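Tungstate ABC transporter, periplasmic tungstate-binding protein (Geobacter sulfurreducens, PDB 3LR1) probably captures tungstate in the periplasm and delivers it to the membrane components of an ABC importer. Local coordinates at residues A[11-14]-A[15-19]; A[170-173]-A[174-178]. All blocks are in the same frame, centred on the assembly; numbering follows the deposited sequence.

Contact 1 (A[11-14]-A[15-19]); sequences TTTS and TQDSG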
loop_
_atom_site.group_PDB
_atom_site.type_symbol
_atom_site.label_atom_id
_atom_site.label_comp_id
_atom_site.label_asym_id
_atom_site.label_seq_id
_atom_site.Cartn_x
_atom_site.Cartn_y
_atom_site.Cartn_z
ATOM N N THR A 11 -0.026 0.318 -10.006
ATOM C CA THR A 11 -0.170 0.150 -8.546
ATOM C C THR A 11 1.171 -0.199 -7.941
ATOM O O THR A 11 2.212 -0.204 -8.640
ATOM C CB THR A 11 -1.244 -0.864 -8.178
ATOM O OG1 THR A 11 -1.600 -0.752 -6.778
ATOM C CG2 THR A 11 -0.917 -2.278 -8.539
ATOM N N THR A 12 1.204 -0.454 -6.653
ATOM C CA THR A 12 2.479 -0.846 -6.090
ATOM C C THR A 12 2.563 -2.347 -5.876
ATOM O O THR A 12 1.539 -3.035 -5.757
ATOM C CB THR A 12 2.760 -0.163 -4.765
ATOM O OG1 THR A 12 1.859 -0.669 -3.827
ATOM C CG2 THR A 12 2.649 1.337 -4.867
ATOM N N THR A 13 3.803 -2.862 -5.926
ATOM C CA THR A 13 4.080 -4.271 -5.716
ATOM C C THR A 13 3.484 -4.737 -4.406
ATOM O O THR A 13 2.986 -5.851 -4.292
ATOM C CB THR A 13 5.581 -4.527 -5.659
ATOM O OG1 THR A 13 6.178 -4.205 -6.944
ATOM C CG2 THR A 13 5.768 -5.955 -5.349
ATOM N N SER A 14 3.584 -3.882 -3.405
ATOM C CA SER A 14 2.963 -4.077 -2.104
ATOM C C SER A 14 1.400 -4.331 -2.190
ATOM O O SER A 14 0.856 -5.286 -1.624
ATOM C CB SER A 14 3.443 -2.893 -1.165
ATOM O OG SER A 14 4.922 -2.569 -1.326
ATOM N N THR A 15 0.684 -3.543 -2.973
ATOM C CA THR A 15 -0.764 -3.760 -3.206
ATOM C C THR A 15 -1.044 -5.097 -4.006
ATOM O O THR A 15 -1.996 -5.831 -3.787
ATOM C CB THR A 15 -1.274 -2.484 -3.904
ATOM O OG1 THR A 15 -0.841 -1.343 -3.102
ATOM C CG2 THR A 15 -2.776 -2.473 -4.091
ATOM N N GLN A 16 -0.155 -5.460 -4.923
ATOM C CA GLN A 16 -0.348 -6.716 -5.635
ATOM C C GLN A 16 -0.240 -7.882 -4.664
ATOM O O GLN A 16 -1.003 -8.855 -4.739
ATOM C CB GLN A 16 0.705 -6.812 -6.745
ATOM C CG GLN A 16 0.577 -7.968 -7.664
ATOM C CD GLN A 16 1.723 -7.975 -8.621
ATOM O OE1 GLN A 16 2.903 -7.794 -8.237
ATOM N NE2 GLN A 16 1.409 -8.200 -9.866
ATOM N N ASP A 17 0.739 -7.782 -3.750
ATOM C CA ASP A 17 1.031 -8.886 -2.798
ATOM C C ASP A 17 -0.172 -9.198 -1.912
ATOM O O ASP A 17 -0.409 -10.333 -1.517
ATOM C CB ASP A 17 2.280 -8.572 -1.906
ATOM C CG ASP A 17 3.607 -8.717 -2.652
ATOM O OD1 ASP A 17 3.599 -9.371 -3.756
ATOM O OD2 ASP A 17 4.645 -8.177 -2.117
ATOM N N SER A 18 -0.963 -8.192 -1.600
ATOM C CA SER A 18 -2.086 -8.416 -0.741
ATOM C C SER A 18 -3.070 -9.373 -1.358
ATOM O O SER A 18 -3.779 -10.058 -0.632
ATOM C CB SER A 18 -2.705 -7.083 -0.393
ATOM O OG SER A 18 -4.039 -7.267 -0.137
ATOM N N GLY A 19 -3.119 -9.461 -2.697
ATOM C CA GLY A 19 -4.085 -10.406 -3.348
ATOM C C GLY A 19 -5.508 -9.876 -3.583
ATOM O O GLY A 19 -6.377 -10.559 -4.192
#

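Contact 2 (A[170-173]-A[174-178]); sequences TDRG and TYNAF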
loop_
_atom_site.group_PDB
_atom_site.type_symbol
_atom_site.label_atom_id
_atom_site.label_comp_id
_atom_site.label_asym_id
_atom_site.label_seq_id
_atom_site.Cartn_x
_atom_site.Cartn_y
_atom_site.Cartn_z
ATOM N N THR A 170 4.073 -2.876 8.884
ATOM C CA THR A 170 3.614 -3.453 7.622
ATOM C C THR A 170 2.123 -3.267 7.443
ATOM O O THR A 170 1.377 -3.238 8.402
ATOM C CB THR A 170 3.991 -4.992 7.483
ATOM O OG1 THR A 170 3.591 -5.478 6.190
ATOM C CG2 THR A 170 3.327 -5.865 8.541
ATOM N N ASP A 171 1.662 -3.119 6.189
ATOM C CA ASP A 171 0.224 -3.254 5.948
ATOM C C ASP A 171 -0.149 -4.759 6.182
ATOM O O ASP A 171 0.664 -5.651 5.915
ATOM C CB ASP A 171 -0.116 -2.801 4.549
ATOM C CG ASP A 171 0.345 -3.772 3.519
ATOM O OD1 ASP A 171 1.555 -3.759 3.207
ATOM O OD2 ASP A 171 -0.530 -4.556 3.009
ATOM N N ARG A 172 -1.363 -5.008 6.717
ATOM C CA ARG A 172 -1.796 -6.350 7.084
ATOM C C ARG A 172 -1.950 -7.171 5.856
ATOM O O ARG A 172 -1.694 -8.384 5.865
ATOM C CB ARG A 172 -3.117 -6.274 7.793
ATOM C CG ARG A 172 -3.570 -7.560 8.390
ATOM C CD ARG A 172 -5.077 -7.393 8.815
ATOM N NE ARG A 172 -5.238 -6.406 9.890
ATOM C CZ ARG A 172 -5.121 -6.690 11.191
ATOM N NH1 ARG A 172 -4.865 -7.941 11.613
ATOM N NH2 ARG A 172 -5.307 -5.742 12.090
ATOM N N GLY A 173 -2.362 -6.530 4.770
ATOM C CA GLY A 173 -2.619 -7.291 3.548
ATOM C C GLY A 173 -1.384 -8.039 3.096
ATOM O O GLY A 173 -1.424 -9.243 2.822
ATOM N N THR A 174 -0.264 -7.344 2.986
ATOM C CA THR A 174 0.979 -7.983 2.567
ATOM C C THR A 174 1.460 -9.068 3.578
ATOM O O THR A 174 1.879 -10.151 3.238
ATOM C CB THR A 174 2.159 -6.972 2.409
ATOM O OG1 THR A 174 1.820 -5.827 1.583
ATOM C CG2 THR A 174 3.392 -7.710 1.815
ATOM N N TYR A 175 1.433 -8.732 4.851
ATOM C CA TYR A 175 1.717 -9.710 5.888
ATOM C C TYR A 175 0.872 -11.009 5.774
ATOM O O TYR A 175 1.425 -12.117 5.842
ATOM C CB TYR A 175 1.519 -9.070 7.242
ATOM C CG TYR A 175 1.702 -10.148 8.336
ATOM C CD1 TYR A 175 2.936 -10.645 8.643
ATOM C CD2 TYR A 175 0.614 -10.736 8.929
ATOM C CE1 TYR A 175 3.086 -11.632 9.571
ATOM C CE2 TYR A 175 0.754 -11.737 9.827
ATOM C CZ TYR A 175 1.976 -12.170 10.155
ATOM O OH TYR A 175 2.088 -13.161 11.073
ATOM N N ASN A 176 -0.467 -10.863 5.680
ATOM C CA ASN A 176 -1.397 -11.984 5.566
ATOM C C ASN A 176 -0.973 -12.832 4.386
ATOM O O ASN A 176 -1.034 -14.035 4.456
ATOM C CB ASN A 176 -2.841 -11.531 5.360
ATOM C CG ASN A 176 -3.533 -11.046 6.620
ATOM O OD1 ASN A 176 -3.059 -11.237 7.763
ATOM N ND2 ASN A 176 -4.738 -10.449 6.418
ATOM N N ALA A 177 -0.540 -12.208 3.290
ATOM C CA ALA A 177 -0.104 -12.964 2.107
ATOM C C ALA A 177 1.241 -13.675 2.329
ATOM O O ALA A 177 1.490 -14.728 1.744
ATOM C CB ALA A 177 -0.037 -12.048 0.840
ATOM N N PHE A 178 2.100 -13.116 3.186
ATOM C CA PHE A 178 3.439 -13.715 3.471
ATOM C C PHE A 178 3.435 -14.707 4.681
ATOM O O PHE A 178 4.348 -15.520 4.835
ATOM C CB PHE A 178 4.414 -12.580 3.850
ATOM C CG PHE A 178 5.198 -12.025 2.711
ATOM C CD1 PHE A 178 4.568 -11.500 1.608
ATOM C CD2 PHE A 178 6.590 -12.000 2.769
ATOM C CE1 PHE A 178 5.323 -11.007 0.539
ATOM C CE2 PHE A 178 7.321 -11.491 1.729
ATOM C CZ PHE A 178 6.684 -10.972 0.635
HETATM O O HOH W 1 -4.693 -10.621 10.161
#

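Contact 1 (A[11-14]-A[15-19])
The carboxylate of Asp17 lies flat beneath the carbonyl oxygen of Thr13. Thr13 O stands over one face, 3.4 Å from Asp17 CG and nearly equidistant from the two carboxylate oxygens, while the Thr13 methyl CG2, on the same side, comes closest to Asp17 OD2, 4.1 Å away. Phe178 of helix 172-178 approaches from the other side. The arrangement illustrates how an i to i+4 pair stays together: Asp17 N donates to Thr13 O at 3.0 Å, tilted 22° from the carbonyl plane, and this backbone bond brings the flat group under its own acceptor.

One residue back, Thr12 is the N-cap. Its OG1 sits between the backbone N and the carbonyl carbon (chi1 68°), a setting that turns the hydroxyl toward the first turn, where it makes a 2.9 Å hydrogen bond to Thr15 OG1. Thr12 O in turn accepts from Gln16 N at 3.1 Å, in the carbonyl plane. Thr15 also meets the strand end: Thr11 OG1 rests 3.4 Å from Thr15 CB and equally near Thr15 CG2, while Thr11 OG1 makes its hydrogen bond with Phe59 O. The hydroxyl of Ser14 leads away from these threonines, bonds to Met154 N, and lies close to a bound tungsten ion.

Helix 13-18 therefore begins, straight from the end of strand 6-12, beside the bound tungsten ion, which is probably part of a tungstate. A strand that runs directly into a helix whose first residues lie by the ligand is in keeping with the cleft of a periplasmic binding protein, and the place of Ser14 is consistent with a part in tungstate recognition.

Contact 2 (A[170-173]-A[174-178])
Asp171 OD2 is gripped by two donors, Thr174 N, 2.8 Å from it, and Asn84 ND2 from strand 78-90. The bond from Thr174 N makes Asp171 a side-chain N-cap of helix 172-178; the amide reaches OD2 from above the carboxylate plane, 43° out of it. The other oxygen is used too: Thr174 OG1 donates to Asp171 OD1 at 2.6 Å, on the syn lone pair. CG of Asp171 stands between its backbone N and carbonyl carbon (chi1 73°), so that the carboxylate swings back across the helix start and can meet both groups of one threonine. An alanine here would remove both acceptors and is likely to leave Thr174 N and Asn84 ND2 without these mates and the threonine hydroxyl able to turn.

Behind the cap, Thr170 OG1 donates to Asp171 O at 2.9 Å, and Thr170 CG2 packs 3.9 Å from Tyr175 CB, the two side chains nearly perpendicular. On the outer side Arg172 O receives Asn176 N at 2.8 Å in an almost straight bond. One water, at the edge of the Arg172 guanidinium, accepts from NH1 and donates to Asn176 OD1, while the guanidinium itself pairs with Asp85.

The Asp171 side chain lies about 6 Å from a bound tungsten ion, and the chemistry implies that its buried carboxylate is probably stabilised as an anion by the helix start and its several donors.

How the contacts relate
Contact 1 precedes contact 2 along the chain, and their centres lie about 10 Å apart. Both follow the same plan, a strand running directly into a short helix: strand 6-12 into helix 13-18, and strand 167-171 into helix 172-178, the latter capped by a side chain. The strands belong to one mixed sheet, joined through intermediate strands, yet they sit in the two lobes expected of a binding protein, with a tungsten ion near Ser14 and, farther off, Asp171. The two helices pack across the divide, Asp17 on Phe178 and Ser18 on Gly173, while Ser14 O and Thr174 OG1 come close, at most a weak hydrogen bond. The pair thus couples the lobes beside the bound ion, consistent with a closed cleft.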